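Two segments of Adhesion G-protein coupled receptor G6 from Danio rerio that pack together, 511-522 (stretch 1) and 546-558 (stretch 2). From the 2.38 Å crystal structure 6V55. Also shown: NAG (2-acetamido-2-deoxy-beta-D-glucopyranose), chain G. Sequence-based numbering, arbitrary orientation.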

ATOM      1  N   THR A 511      27.815 -16.907  12.127  1.00 50.26           N
ATOM      2  CA  THR A 511      28.465 -18.008  12.818  1.00 51.02           C
ATOM      3  C   THR A 511      27.480 -18.532  13.852  1.00 47.52           C
ATOM      4  O   THR A 511      27.048 -17.786  14.738  1.00 46.67           O
ATOM      5  CB  THR A 511      29.776 -17.546  13.453  1.00 53.16           C
ATOM      6  OG1 THR A 511      29.568 -16.274  14.086  1.00 59.86           O
ATOM      7  CG2 THR A 511      30.851 -17.391  12.374  1.00 48.58           C
ATOM      8  N   VAL A 512      27.092 -19.796  13.707  1.00 42.51           N
ATOM      9  CA  VAL A 512      25.985 -20.323  14.488  1.00 37.10           C
ATOM     10  C   VAL A 512      26.485 -20.714  15.871  1.00 36.77           C
ATOM     11  O   VAL A 512      27.636 -21.133  16.050  1.00 37.78           O
ATOM     12  CB  VAL A 512      25.321 -21.506  13.766  1.00 37.29           C
ATOM     13  CG1 VAL A 512      24.532 -21.016  12.579  1.00 34.75           C
ATOM     14  CG2 VAL A 512      26.356 -22.489  13.299  1.00 45.14           C
ATOM     15  N   SER A 513      25.628 -20.531  16.860  1.00 36.06           N
ATOM     16  CA  SER A 513      25.883 -20.922  18.232  1.00 38.15           C
ATOM     17  C   SER A 513      24.684 -21.730  18.664  1.00 34.28           C
ATOM     18  O   SER A 513      23.704 -21.816  17.933  1.00 32.51           O
ATOM     19  CB  SER A 513      26.018 -19.708  19.159  1.00 44.14           C
ATOM     20  OG  SER A 513      24.774 -19.022  19.272  1.00 49.10           O
ATOM     21  N   GLN A 514      24.729 -22.256  19.886  1.00 34.28           N
ATOM     22  CA  GLN A 514      23.516 -22.783  20.501  1.00 37.18           C
ATOM     23  C   GLN A 514      22.497 -21.674  20.771  1.00 45.40           C
ATOM     24  O   GLN A 514      21.282 -21.911  20.690  1.00 47.42           O
ATOM     25  CB  GLN A 514      23.883 -23.519  21.791  1.00 36.45           C
ATOM     26  CG  GLN A 514      22.742 -24.241  22.477  1.00 38.12           C
ATOM     27  CD  GLN A 514      22.045 -25.219  21.563  1.00 39.09           C
ATOM     28  OE1 GLN A 514      22.577 -26.292  21.286  1.00 42.68           O
ATOM     29  NE2 GLN A 514      20.845 -24.868  21.100  1.00 37.69           N
ATOM     30  N   GLU A 515      22.958 -20.450  21.031  1.00 49.79           N
ATOM     31  CA  GLU A 515      22.034 -19.389  21.408  1.00 54.47           C
ATOM     32  C   GLU A 515      21.383 -18.702  20.218  1.00 49.27           C
ATOM     33  O   GLU A 515      20.241 -18.240  20.340  1.00 48.60           O
ATOM     34  CB  GLU A 515      22.749 -18.363  22.291  1.00 60.93           C
ATOM     35  CG  GLU A 515      22.628 -18.698  23.784  1.00 69.10           C
ATOM     36  CD  GLU A 515      23.471 -19.906  24.199  1.00 74.24           C
ATOM     37  OE1 GLU A 515      24.625 -20.017  23.702  1.00 75.68           O
ATOM     38  OE2 GLU A 515      22.982 -20.733  25.017  1.00 72.56           O
ATOM     39  N   ASN A 516      22.047 -18.657  19.063  1.00 43.05           N
ATOM     40  CA  ASN A 516      21.441 -18.046  17.891  1.00 38.96           C
ATOM     41  C   ASN A 516      20.902 -19.057  16.874  1.00 35.74           C
ATOM     42  O   ASN A 516      20.416 -18.623  15.824  1.00 36.62           O
ATOM     43  CB  ASN A 516      22.425 -17.059  17.242  1.00 42.15           C
ATOM     44  CG  ASN A 516      23.419 -17.712  16.310  1.00 44.85           C
ATOM     45  OD1 ASN A 516      23.966 -18.763  16.610  1.00 49.25           O
ATOM     46  ND2 ASN A 516      23.697 -17.056  15.187  1.00 44.42           N
ATOM     47  N   ALA A 517      20.945 -20.378  17.175  1.00 28.68           N
ATOM     48  CA  ALA A 517      20.537 -21.410  16.212  1.00 21.31           C
ATOM     49  C   ALA A 517      19.048 -21.346  15.891  1.00 24.11           C
ATOM     50  O   ALA A 517      18.651 -21.536  14.730  1.00 25.35           O
ATOM     51  CB  ALA A 517      20.859 -22.807  16.731  1.00 18.38           C
ATOM     52  N   MET A 518      18.218 -21.083  16.906  1.00 23.48           N
ATOM     53  CA  MET A 518      16.784 -20.928  16.683  1.00 25.32           C
ATOM     54  C   MET A 518      16.472 -19.698  15.843  1.00 33.91           C
ATOM     55  O   MET A 518      15.552 -19.736  15.022  1.00 37.54           O
ATOM     56  CB  MET A 518      16.059 -20.857  18.027  1.00 27.53           C
ATOM     57  CG  MET A 518      14.594 -21.292  17.993  1.00 26.70           C
ATOM     58  SD  MET A 518      14.328 -22.703  16.909  0.65 23.64           S
ATOM     59  CE  MET A 518      12.593 -22.669  16.593  1.00 17.04           C
ATOM     60  N   ASP A 519      17.262 -18.626  15.993  1.00 37.23           N
ATOM     61  CA  ASP A 519      17.015 -17.402  15.240  1.00 38.81           C
ATOM     62  C   ASP A 519      17.440 -17.543  13.781  1.00 33.26           C
ATOM     63  O   ASP A 519      16.714 -17.094  12.885  1.00 32.94           O
ATOM     64  CB  ASP A 519      17.735 -16.228  15.900  1.00 47.87           C
ATOM     65  CG  ASP A 519      17.187 -14.876  15.455  1.00 59.85           C
ATOM     66  OD1 ASP A 519      16.055 -14.522  15.888  1.00 61.39           O
ATOM     67  OD2 ASP A 519      17.896 -14.177  14.672  1.00 63.25           O
ATOM     68  N   VAL A 520      18.611 -18.164  13.547  1.00 27.62           N
ATOM     69  CA  VAL A 520      19.129 -18.414  12.199  1.00 19.98           C
ATOM     70  C   VAL A 520      18.184 -19.324  11.412  1.00 23.21           C
ATOM     71  O   VAL A 520      17.836 -19.031  10.260  1.00 21.79           O
ATOM     72  CB  VAL A 520      20.536 -19.029  12.289  1.00 16.61           C
ATOM     73  CG1 VAL A 520      21.003 -19.591  10.953  1.00 16.49           C
ATOM     74  CG2 VAL A 520      21.503 -18.039  12.772  1.00 16.76           C
ATOM     75  N   ALA A 521      17.720 -20.416  12.048  1.00 23.14           N
ATOM     76  CA  ALA A 521      16.883 -21.400  11.370  1.00 16.31           C
ATOM     77  C   ALA A 521      15.525 -20.828  10.994  1.00 20.02           C
ATOM     78  O   ALA A 521      15.016 -21.138   9.915  1.00 20.02           O
ATOM     79  CB  ALA A 521      16.707 -22.628  12.248  1.00 16.31           C
ATOM     80  N   VAL A 522      14.966 -19.959  11.849  1.00 23.55           N
ATOM     81  CA  VAL A 522      13.687 -19.303  11.579  1.00 19.22           C
ATOM     82  C   VAL A 522      13.810 -18.357  10.381  1.00 19.97           C
ATOM     83  O   VAL A 522      12.960 -18.375   9.479  1.00 19.72           O
ATOM     84  CB  VAL A 522      13.202 -18.587  12.859  1.00 17.45           C
ATOM     85  CG1 VAL A 522      12.282 -17.473  12.576  1.00 16.86           C
ATOM     86  CG2 VAL A 522      12.480 -19.549  13.765  1.00 19.30           C
ATOM     87  N   GLU A 546      25.791 -26.489   9.165  1.00 18.44           N
ATOM     88  CA  GLU A 546      26.572 -25.964  10.281  1.00 23.58           C
ATOM     89  C   GLU A 546      25.724 -25.875  11.542  1.00 25.87           C
ATOM     90  O   GLU A 546      26.185 -26.222  12.641  1.00 28.64           O
ATOM     91  CB  GLU A 546      27.133 -24.589   9.927  1.00 28.47           C
ATOM     92  CG  GLU A 546      28.019 -24.556   8.687  1.00 37.08           C
ATOM     93  CD  GLU A 546      28.408 -23.127   8.288  1.00 46.51           C
ATOM     94  OE1 GLU A 546      29.031 -22.949   7.209  1.00 48.22           O
ATOM     95  OE2 GLU A 546      28.088 -22.180   9.056  1.00 48.42           O
ATOM     96  N   LEU A 547      24.462 -25.484  11.365  1.00 22.11           N
ATOM     97  CA  LEU A 547      23.517 -25.368  12.455  1.00 21.55           C
ATOM     98  C   LEU A 547      23.220 -26.717  13.081  1.00 24.29           C
ATOM     99  O   LEU A 547      23.163 -26.823  14.304  1.00 33.88           O
ATOM    100  CB  LEU A 547      22.231 -24.740  11.935  1.00 21.19           C
ATOM    101  CG  LEU A 547      21.155 -24.343  12.929  1.00 21.27           C
ATOM    102  CD1 LEU A 547      20.653 -22.997  12.527  1.00 23.21           C
ATOM    103  CD2 LEU A 547      20.013 -25.327  12.962  1.00 19.23           C
ATOM    104  N   VAL A 548      23.007 -27.750  12.266  1.00 20.66           N
ATOM    105  CA  VAL A 548      22.632 -29.050  12.818  1.00 16.33           C
ATOM    106  C   VAL A 548      23.838 -29.682  13.513  1.00 26.69           C
ATOM    107  O   VAL A 548      23.698 -30.332  14.553  1.00 25.31           O
ATOM    108  CB  VAL A 548      22.024 -29.922  11.697  1.00 16.24           C
ATOM    109  CG1 VAL A 548      21.884 -31.388  12.091  1.00 16.22           C
ATOM    110  CG2 VAL A 548      20.657 -29.402  11.333  1.00 16.15           C
ATOM    111  N   ASN A 549      25.047 -29.351  13.056  1.00 28.59           N
ATOM    112  CA  ASN A 549      26.259 -29.888  13.657  1.00 28.20           C
ATOM    113  C   ASN A 549      26.577 -29.274  15.010  1.00 33.47           C
ATOM    114  O   ASN A 549      26.885 -30.003  15.960  1.00 39.99           O
ATOM    115  CB  ASN A 549      27.422 -29.687  12.711  1.00 31.96           C
ATOM    116  CG  ASN A 549      27.639 -30.885  11.862  1.00 44.17           C
ATOM    117  OD1 ASN A 549      27.751 -32.000  12.386  1.00 54.68           O
ATOM    118  ND2 ASN A 549      27.636 -30.700  10.545  1.00 42.82           N
ATOM    119  N   ILE A 550      26.504 -27.953  15.142  1.00 34.44           N
ATOM    120  CA  ILE A 550      26.941 -27.378  16.407  1.00 34.93           C
ATOM    121  C   ILE A 550      25.845 -27.361  17.475  1.00 34.45           C
ATOM    122  O   ILE A 550      26.173 -27.345  18.669  1.00 40.78           O
ATOM    123  CB  ILE A 550      27.566 -25.983  16.186  1.00 35.02           C
ATOM    124  CG1 ILE A 550      28.648 -25.714  17.242  1.00 37.85           C
ATOM    125  CG2 ILE A 550      26.528 -24.886  16.181  1.00 31.41           C
ATOM    126  CD1 ILE A 550      29.672 -24.661  16.833  1.00 38.40           C
ATOM    127  N   ALA A 551      24.569 -27.455  17.102  1.00 27.39           N
ATOM    128  CA  ALA A 551      23.512 -27.212  18.070  1.00 25.49           C
ATOM    129  C   ALA A 551      22.974 -28.514  18.644  1.00 33.88           C
ATOM    130  O   ALA A 551      23.074 -29.578  18.037  1.00 40.23           O
ATOM    131  CB  ALA A 551      22.370 -26.406  17.452  1.00 24.92           C
ATOM    132  N   LYS A 552      22.420 -28.417  19.848  1.00 33.73           N
ATOM    133  CA  LYS A 552      21.647 -29.501  20.427  1.00 30.72           C
ATOM    134  C   LYS A 552      20.208 -29.338  19.972  1.00 29.33           C
ATOM    135  O   LYS A 552      19.682 -28.222  19.947  1.00 32.90           O
ATOM    136  CB  LYS A 552      21.747 -29.493  21.956  1.00 33.31           C
ATOM    137  CG  LYS A 552      23.189 -29.372  22.486  1.00 40.36           C
ATOM    138  CD  LYS A 552      23.375 -30.047  23.860  1.00 48.67           C
ATOM    139  CE  LYS A 552      24.593 -31.003  23.887  1.00 55.48           C
ATOM    140  NZ  LYS A 552      24.437 -32.273  23.083  1.00 57.90           N
ATOM    141  N   ILE A 553      19.576 -30.447  19.598  1.00 28.70           N
ATOM    142  CA  ILE A 553      18.336 -30.417  18.827  1.00 23.85           C
ATOM    143  C   ILE A 553      17.181 -30.932  19.673  1.00 18.69           C
ATOM    144  O   ILE A 553      17.170 -32.106  20.059  1.00 22.72           O
ATOM    145  CB  ILE A 553      18.458 -31.252  17.547  1.00 24.79           C
ATOM    146  CG1 ILE A 553      19.736 -30.901  16.768  1.00 20.96           C
ATOM    147  CG2 ILE A 553      17.215 -31.084  16.739  1.00 28.47           C
ATOM    148  CD1 ILE A 553      19.740 -29.562  16.194  1.00 16.37           C
ATOM    149  N   ASN A 554      16.200 -30.068  19.952  1.00 17.48           N
ATOM    150  CA  ASN A 554      14.893 -30.515  20.416  1.00 22.74           C
ATOM    151  C   ASN A 554      13.888 -30.330  19.276  1.00 21.53           C
ATOM    152  O   ASN A 554      14.273 -30.018  18.132  1.00 19.94           O
ATOM    153  CB  ASN A 554      14.436 -29.813  21.712  1.00 33.14           C
ATOM    154  CG  ASN A 554      14.770 -28.338  21.763  1.00 47.23           C
ATOM    155  OD1 ASN A 554      14.767 -27.649  20.743  1.00 47.60           O
ATOM    156  ND2 ASN A 554      15.051 -27.840  22.982  1.00 62.99           N
ATOM    157  N   ALA A 555      12.603 -30.534  19.607  1.00 13.80           N
ATOM    158  CA  ALA A 555      11.523 -30.607  18.622  1.00 15.57           C
ATOM    159  C   ALA A 555      11.326 -29.308  17.849  1.00 24.73           C
ATOM    160  O   ALA A 555      11.183 -29.342  16.621  1.00 28.06           O
ATOM    161  CB  ALA A 555      10.212 -30.967  19.308  1.00 11.71           C
ATOM    162  N   THR A 556      11.300 -28.158  18.543  1.00 29.76           N
ATOM    163  CA  THR A 556      10.965 -26.909  17.857  1.00 26.99           C
ATOM    164  C   THR A 556      12.101 -26.448  16.958  1.00 23.11           C
ATOM    165  O   THR A 556      11.838 -25.911  15.873  1.00 22.72           O
ATOM    166  CB  THR A 556      10.595 -25.808  18.854  1.00 28.10           C
ATOM    167  OG1 THR A 556      11.758 -25.394  19.585  1.00 31.68           O
ATOM    168  CG2 THR A 556       9.536 -26.317  19.827  1.00 27.29           C
ATOM    169  N   LEU A 557      13.357 -26.737  17.338  1.00 20.78           N
ATOM    170  CA  LEU A 557      14.476 -26.483  16.428  1.00 21.48           C
ATOM    171  C   LEU A 557      14.445 -27.424  15.225  1.00 20.72           C
ATOM    172  O   LEU A 557      14.726 -26.998  14.093  1.00 20.46           O
ATOM    173  CB  LEU A 557      15.816 -26.600  17.169  1.00 19.98           C
ATOM    174  CG  LEU A 557      17.078 -26.263  16.357  1.00 17.20           C
ATOM    175  CD1 LEU A 557      16.956 -24.911  15.698  1.00 11.21           C
ATOM    176  CD2 LEU A 557      18.299 -26.282  17.237  1.00 16.79           C
ATOM    177  N   ALA A 558      14.066 -28.692  15.435  1.00 14.44           N
ATOM    178  CA  ALA A 558      14.019 -29.604  14.304  1.00 15.17           C
ATOM    179  C   ALA A 558      12.814 -29.349  13.402  1.00 17.30           C
ATOM    180  O   ALA A 558      12.852 -29.692  12.212  1.00 19.09           O
ATOM    181  CB  ALA A 558      14.007 -31.038  14.788  1.00 17.31           C
TER
HETATM  182  C1  NAG G 905      15.446 -26.474  23.320  1.00 60.77           C
HETATM  183  C2  NAG G 905      14.535 -25.778  24.366  1.00 69.15           C
HETATM  184  C3  NAG G 905      15.189 -24.494  24.915  1.00 67.46           C
HETATM  185  C4  NAG G 905      16.619 -24.735  25.385  1.00 69.30           C
HETATM  186  C5  NAG G 905      17.442 -25.348  24.256  1.00 66.20           C
HETATM  187  C6  NAG G 905      18.858 -25.687  24.671  1.00 64.72           C
HETATM  188  C7  NAG G 905      12.157 -26.240  23.940  1.00 80.32           C
HETATM  189  C8  NAG G 905      10.899 -25.747  23.288  1.00 78.27           C
HETATM  190  N2  NAG G 905      13.235 -25.464  23.791  1.00 76.84           N
HETATM  191  O3  NAG G 905      14.423 -24.004  26.012  1.00 65.20           O
HETATM  192  O4  NAG G 905      17.210 -23.508  25.808  1.00 73.29           O
HETATM  193  O5  NAG G 905      16.822 -26.575  23.843  1.00 65.68           O
HETATM  194  O6  NAG G 905      19.386 -26.798  23.958  1.00 61.41           O
HETATM  195  O7  NAG G 905      12.198 -27.296  24.568  1.00 83.32           O

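Thr 511 points away from stretch 2 and makes no contact with it. Val 512 is the first residue to pack. Its CB points toward the helix 546-550, and CG2 lies 3.8 Å from Ile 550 CG2 and 3.8 Å from the backbone O of Glu 546. Val 512 thus covers one side of the last helical turn before Ala 551.

Ser 513 turns away and serves its own stretch. Its OG accepts a hydrogen bond from Asn 516 N at 2.8 Å, while Ser 513 N donates to Asn 516 OD1 at a very short 2.4 Å. These bonds tie Ser 513 to Asn 516.

Gln 514 makes the one hydrogen bond between the stretches. Lys 552 N donates to Gln 514 OE1 at 2.6 Å, with a nearly straight angle of 173°. Ala 551 is the first residue to leave helical geometry, and the bond falls on the next residue. The glycan is near: Gln 514 NE2 is 3.7 Å from O6 of the NAG linked to Asn 554, and this O6 lies above the plane of the amide.

Ala 517 points into the contact. Its CB lies 4.0 Å from Ala 551 CB, 4.1 Å from Leu 547 CG and 4.3 Å from Leu 557 CD2. This one methyl thus meets three side chains at van der Waals distance.

Met 518 starts sideways, but its end reaches stretch 2. Its SD is 3.6 Å from Leu 557 CD1, and its CE is 3.4 Å from Thr 556 O.

Asp 519 points away. Val 520 CG1 touches Leu 547 CD1 at 3.8 Å. Ala 521 CB lies 4.0 Å from Leu 547 CD1 and 4.1 Å from Leu 557 CD1, so it contacts both leucines. Val 522 makes no contact. The helices 517-522 and 546-550 run roughly antiparallel, at 156°.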